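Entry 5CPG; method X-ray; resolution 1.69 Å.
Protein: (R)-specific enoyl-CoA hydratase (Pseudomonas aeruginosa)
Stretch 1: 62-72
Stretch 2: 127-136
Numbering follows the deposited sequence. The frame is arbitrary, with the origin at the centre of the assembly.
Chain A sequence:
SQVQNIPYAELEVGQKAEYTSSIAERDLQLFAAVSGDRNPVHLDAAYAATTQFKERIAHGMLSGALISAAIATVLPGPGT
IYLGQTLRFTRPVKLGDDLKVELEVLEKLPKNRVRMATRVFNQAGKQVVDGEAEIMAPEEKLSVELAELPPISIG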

ATOM      1  N   LEU A  62       4.947  -1.697  -1.182  1.00  6.64           N
ATOM      2  CA  LEU A  62       5.484  -0.362  -1.483  1.00  4.69           C
ATOM      3  C   LEU A  62       5.024   0.055  -2.906  1.00  4.74           C
ATOM      4  O   LEU A  62       4.678   1.223  -3.138  1.00  6.98           O
ATOM      5  CB  LEU A  62       7.010  -0.329  -1.356  1.00  5.59           C
ATOM      6  CG  LEU A  62       7.698   1.011  -1.719  1.00  7.25           C
ATOM      7  CD1 LEU A  62       7.234   2.125  -0.799  1.00  5.77           C
ATOM      8  CD2 LEU A  62       9.213   0.868  -1.678  1.00 11.24           C
ATOM      9  N   SER A  63       4.952  -0.875  -3.849  1.00  4.73           N
ATOM     10  CA  SER A  63       4.469  -0.487  -5.164  1.00  8.62           C
ATOM     11  C   SER A  63       3.009  -0.041  -5.169  1.00  5.53           C
ATOM     12  O   SER A  63       2.653   0.812  -5.971  1.00  8.01           O
ATOM     13  CB  SER A  63       4.633  -1.627  -6.162  1.00  9.77           C
ATOM     14  OG  SER A  63       6.001  -1.815  -6.472  1.00 13.97           O
ATOM     15  N   GLY A  64       2.170  -0.620  -4.291  1.00  7.70           N
ATOM     16  CA  GLY A  64       0.785  -0.168  -4.214  1.00  8.44           C
ATOM     17  C   GLY A  64       0.753   1.262  -3.715  1.00  5.73           C
ATOM     18  O   GLY A  64      -0.008   2.065  -4.176  1.00  6.92           O
ATOM     19  N   ALA A  65       1.604   1.573  -2.742  1.00  5.30           N
ATOM     20  CA  ALA A  65       1.715   2.932  -2.290  1.00  5.01           C
ATOM     21  C   ALA A  65       2.101   3.910  -3.412  1.00  5.90           C
ATOM     22  O   ALA A  65       1.499   4.981  -3.549  1.00  6.39           O
ATOM     23  CB  ALA A  65       2.732   3.013  -1.127  1.00  4.82           C
ATOM     24  N   LEU A  66       3.108   3.555  -4.190  1.00  6.99           N
ATOM     25  CA  LEU A  66       3.571   4.428  -5.282  1.00  5.19           C
ATOM     26  C   LEU A  66       2.493   4.596  -6.346  1.00  5.51           C
ATOM     27  O   LEU A  66       2.260   5.693  -6.807  1.00  7.06           O
ATOM     28  CB  LEU A  66       4.856   3.843  -5.903  1.00  4.50           C
ATOM     29  CG  LEU A  66       6.017   3.818  -4.900  1.00  9.50           C
ATOM     30  CD1 LEU A  66       7.200   3.110  -5.538  1.00  9.08           C
ATOM     31  CD2 LEU A  66       6.392   5.264  -4.510  1.00  8.68           C
ATOM     32  N   ILE A  67       1.819   3.495  -6.711  1.00  6.95           N
ATOM     33  CA  ILE A  67       0.709   3.556  -7.654  1.00  4.75           C
ATOM     34  C   ILE A  67      -0.357   4.534  -7.160  1.00  6.19           C
ATOM     35  O   ILE A  67      -0.847   5.357  -7.933  1.00  6.05           O
ATOM     36  CB  ILE A  67       0.090   2.166  -7.873  1.00  5.97           C
ATOM     37  CG1 ILE A  67       1.025   1.344  -8.767  1.00  7.83           C
ATOM     38  CG2 ILE A  67      -1.294   2.270  -8.509  1.00  4.72           C
ATOM     39  CD1 ILE A  67       0.699  -0.191  -8.792  1.00  6.51           C
ATOM     40  N   SER A  68      -0.714   4.437  -5.878  1.00  6.08           N
ATOM     41  CA  SER A  68      -1.809   5.288  -5.381  1.00  9.63           C
ATOM     42  C   SER A  68      -1.412   6.742  -5.441  1.00  7.53           C
ATOM     43  O   SER A  68      -2.257   7.600  -5.728  1.00  7.58           O
ATOM     44  CB  SER A  68      -2.213   4.908  -3.952  1.00  6.22           C
ATOM     45  OG  SER A  68      -1.192   5.212  -3.028  1.00  8.54           O
ATOM     46  N   ALA A  69      -0.138   7.040  -5.184  1.00  4.86           N
ATOM     47  CA  ALA A  69       0.310   8.449  -5.222  1.00  5.77           C
ATOM     48  C   ALA A  69       0.343   8.953  -6.686  1.00  8.04           C
ATOM     49  O   ALA A  69       0.041  10.130  -6.946  1.00  9.44           O
ATOM     50  CB  ALA A  69       1.680   8.601  -4.547  1.00  5.22           C
ATOM     51  N   ALA A  70       0.704   8.076  -7.627  1.00  7.21           N
ATOM     52  CA  ALA A  70       0.706   8.471  -9.047  1.00  6.47           C
ATOM     53  C   ALA A  70      -0.689   8.862  -9.463  1.00  5.69           C
ATOM     54  O   ALA A  70      -0.899   9.844 -10.150  1.00  8.84           O
ATOM     55  CB  ALA A  70       1.207   7.341  -9.928  1.00  7.05           C
ATOM     56  N   ILE A  71      -1.665   8.075  -9.045  1.00  6.43           N
ATOM     57  CA  ILE A  71      -3.041   8.338  -9.463  1.00  7.05           C
ATOM     58  C   ILE A  71      -3.524   9.637  -8.811  1.00  9.21           C
ATOM     59  O   ILE A  71      -4.095  10.535  -9.442  1.00  9.91           O
ATOM     60  CB  ILE A  71      -3.944   7.167  -9.076  1.00  6.24           C
ATOM     61  CG1 ILE A  71      -3.565   5.900  -9.882  1.00  7.45           C
ATOM     62  CG2 ILE A  71      -5.433   7.557  -9.175  1.00  7.63           C
ATOM     63  CD1 ILE A  71      -4.408   4.689  -9.475  1.00 10.23           C
ATOM     64  N   ALA A  72      -3.231   9.763  -7.518  1.00  6.98           N
ATOM     65  CA  ALA A  72      -3.685  10.913  -6.763  1.00  9.61           C
ATOM     66  C   ALA A  72      -3.007  12.215  -7.076  1.00  7.89           C
ATOM     67  O   ALA A  72      -3.614  13.265  -6.837  1.00 10.98           O
ATOM     68  CB  ALA A  72      -3.531  10.631  -5.258  1.00 12.77           C
ATOM     69  N   GLN A 127       9.156  -5.714 -15.557  1.00 14.77           N
ATOM     70  CA  GLN A 127       7.944  -5.345 -14.797  1.00 10.62           C
ATOM     71  C   GLN A 127       7.939  -5.999 -13.398  1.00 13.53           C
ATOM     72  O   GLN A 127       8.123  -7.200 -13.251  1.00 12.77           O
ATOM     73  CB  GLN A 127       6.691  -5.728 -15.607  1.00 12.46           C
ATOM     74  CG  GLN A 127       5.384  -5.252 -14.973  1.00 16.78           C
ATOM     75  CD  GLN A 127       4.220  -5.336 -15.945  1.00 18.68           C
ATOM     76  OE1 GLN A 127       4.358  -5.883 -17.022  1.00 24.01           O
ATOM     77  NE2 GLN A 127       3.080  -4.774 -15.573  1.00 16.99           N
ATOM     78  N   VAL A 128       7.734  -5.202 -12.352  1.00 10.82           N
ATOM     79  CA  VAL A 128       7.706  -5.752 -11.001  1.00  9.23           C
ATOM     80  C   VAL A 128       6.281  -5.894 -10.456  1.00 11.77           C
ATOM     81  O   VAL A 128       6.023  -6.732  -9.618  1.00  8.93           O
ATOM     82  CB  VAL A 128       8.561  -4.919 -10.052  1.00 12.20           C
ATOM     83  CG1 VAL A 128      10.007  -4.930 -10.528  1.00 13.01           C
ATOM     84  CG2 VAL A 128       8.066  -3.513  -9.951  1.00 12.65           C
ATOM     85  N   VAL A 129       5.368  -5.115 -10.997  1.00 10.27           N
ATOM     86  CA  VAL A 129       3.951  -5.182 -10.604  1.00 10.02           C
ATOM     87  C   VAL A 129       3.079  -4.940 -11.814  1.00  6.94           C
ATOM     88  O   VAL A 129       3.354  -4.074 -12.638  1.00 10.57           O
ATOM     89  CB  VAL A 129       3.599  -4.124  -9.476  1.00  9.70           C
ATOM     90  CG1 VAL A 129       2.093  -3.998  -9.268  1.00 13.08           C
ATOM     91  CG2 VAL A 129       4.243  -4.504  -8.217  1.00 12.18           C
ATOM     92  N   ASP A 130       1.996  -5.711 -11.907  1.00  6.72           N
ATOM     93  CA  ASP A 130       0.978  -5.455 -12.896  1.00 11.71           C
ATOM     94  C   ASP A 130      -0.336  -5.277 -12.163  1.00  7.15           C
ATOM     95  O   ASP A 130      -0.534  -5.826 -11.077  1.00 11.02           O
ATOM     96  CB  ASP A 130       0.882  -6.622 -13.892  1.00 12.77           C
ATOM     97  CG  ASP A 130       0.076  -6.275 -15.105  1.00 16.41           C
ATOM     98  OD1 ASP A 130       0.059  -5.087 -15.495  1.00 16.70           O
ATOM     99  OD2 ASP A 130      -0.582  -7.191 -15.649  1.00 18.97           O
ATOM    100  N   GLY A 131      -1.251  -4.546 -12.755  1.00  8.38           N
ATOM    101  CA  GLY A 131      -2.535  -4.391 -12.087  1.00 13.21           C
ATOM    102  C   GLY A 131      -3.402  -3.340 -12.713  1.00 12.96           C
ATOM    103  O   GLY A 131      -3.071  -2.739 -13.726  1.00  9.62           O
ATOM    104  N   GLU A 132      -4.565  -3.121 -12.105  1.00 10.96           N
ATOM    105  CA  GLU A 132      -5.454  -2.105 -12.605  1.00  6.67           C
ATOM    106  C   GLU A 132      -6.216  -1.445 -11.444  1.00  8.86           C
ATOM    107  O   GLU A 132      -6.423  -2.063 -10.397  1.00  8.31           O
ATOM    108  CB  GLU A 132      -6.422  -2.720 -13.643  1.00 16.91           C
ATOM    109  CG  GLU A 132      -7.018  -4.094 -13.253  1.00 22.15           C
ATOM    110  CD  GLU A 132      -6.105  -5.342 -13.524  1.00 33.30           C
ATOM    111  OE1 GLU A 132      -5.186  -5.294 -14.383  1.00 32.63           O
ATOM    112  OE2 GLU A 132      -6.335  -6.399 -12.871  1.00 25.70           O
ATOM    113  N   ALA A 133      -6.546  -0.169 -11.622  1.00  8.38           N
ATOM    114  CA  ALA A 133      -7.288   0.593 -10.626  1.00  9.67           C
ATOM    115  C   ALA A 133      -8.677   0.946 -11.148  1.00 12.25           C
ATOM    116  O   ALA A 133      -8.852   1.155 -12.353  1.00  9.47           O
ATOM    117  CB  ALA A 133      -6.539   1.874 -10.291  1.00  8.66           C
ATOM    118  N   GLU A 134      -9.652   1.058 -10.253  1.00  7.33           N
ATOM    119  CA  GLU A 134     -10.935   1.637 -10.610  1.00  6.77           C
ATOM    120  C   GLU A 134     -11.024   2.913  -9.780  1.00  7.74           C
ATOM    121  O   GLU A 134     -10.784   2.895  -8.563  1.00  8.83           O
ATOM    122  CB  GLU A 134     -12.117   0.688 -10.315  1.00  6.68           C
ATOM    123  CG  GLU A 134     -13.502   1.291 -10.736  1.00 11.47           C
ATOM    124  CD  GLU A 134     -14.722   0.457 -10.237  1.00 12.86           C
ATOM    125  OE1 GLU A 134     -14.550  -0.690  -9.736  1.00 22.58           O
ATOM    126  OE2 GLU A 134     -15.868   0.949 -10.337  1.00 17.35           O
ATOM    127  N   ILE A 135     -11.287   4.022 -10.448  1.00  6.72           N
ATOM    128  CA  ILE A 135     -11.393   5.316  -9.778  1.00  7.04           C
ATOM    129  C   ILE A 135     -12.620   6.077 -10.260  1.00 11.59           C
ATOM    130  O   ILE A 135     -13.183   5.778 -11.306  1.00  9.79           O
ATOM    131  CB  ILE A 135     -10.122   6.175 -10.039  1.00  7.66           C
ATOM    132  CG1 ILE A 135      -9.986   6.405 -11.548  1.00  9.47           C
ATOM    133  CG2 ILE A 135      -8.878   5.454  -9.419  1.00  6.22           C
ATOM    134  CD1 ILE A 135      -8.797   7.291 -11.976  1.00 11.69           C
ATOM    135  N   MET A 136     -13.011   7.089  -9.487  1.00  8.28           N
ATOM    136  CA  MET A 136     -13.905   8.130  -9.987  1.00  8.78           C
ATOM    137  C   MET A 136     -13.063   9.356 -10.256  1.00 12.50           C
ATOM    138  O   MET A 136     -12.445   9.925  -9.348  1.00 10.61           O
ATOM    139  CB  MET A 136     -15.025   8.423  -8.974  1.00  7.84           C
ATOM    140  CG  MET A 136     -16.017   9.464  -9.494  1.00 19.50           C
ATOM    141  SD  MET A 136     -17.414   9.593  -8.374  1.00 28.22           S
ATOM    142  CE  MET A 136     -17.751   7.865  -8.164  1.00 20.67           C
TER

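Helix 62-72 of the (R)-specific enoyl-CoA hydratase lies across strand 127-136 with an angle of 60° between their N-to-C directions and a closest approach of the axes of 9.7 Å. No hydrogen bond joins the two segments; they meet through side-chain packing that buries 233 Å², both sides summed. The helix is held by its own i to i+4 ladder, from Leu66 N to Leu62 O (3.0 Å) through Ala72 N to Ser68 O (3.0 Å), and one stripe of it, Ser63, Ile67 and Ile71, faces the strand at four-residue spacing.

Leu62 lies out of reach. Ser63 makes the first contact, where the backbones come near: its CA is 7.2 Å from Val129 CA. Its side chain (chi1 m) points toward the strand: Ser63 CB lies 3.6 Å and Ser63 OG 3.7 Å from Val129 CG2, and Ser63 OG is 4.4 Å from Val128 CG2. Both partners are valine methyls, and no hydrogen bond crosses here. Gly64, Ala65 and Leu66 touch nothing here.

One turn on, Ile67 (m, t) extends its delta carbon to the other methyl of the same valine: Ile67 CD1 lies 4.1 Å from Val129 CG1. Val129, with chi1 t, thus serves two successive turns of the helix. Beyond it, Gly131 offers no side chain. An ideal CB there would stand 5.2 Å from Ile67 CD1, so the helix does not crowd the site; rather, the phi/psi of 169/-177 would jam a CB against the carbonyl oxygen of Asp130, which by itself calls for glycine.

Ser68 lies out of reach of the strand, and Ser68 OG donates a hydrogen bond to Ala65 O (2.8 Å), satisfying the hydroxyl within the helix. Ala69 and Ala70 also stay clear.

Ile71 (m, t) has more area covered than any other residue of the contact, 59 Å². It reaches two strand residues: Ile71 CD1 packs on Ala133 CB at 3.6 Å, and Ile71 CG2 meets Ile135 CG2 at 4.0 Å. The backbones are farther apart here, Ile71 CA being 8.9 Å from Ile135 CA, and the side chains bridge the gap. Ala72 makes no contact.

From Val129 on the strand alternates: Val129, Ala133 and Ile135 point toward the helix, whereas Asp130, Glu132 and Glu134 point away, leaving the contact apolar apart from the Ser63 hydroxyl; Val128, before it, also points toward the helix. The acidic groups find hydrogen bonds elsewhere in the structure.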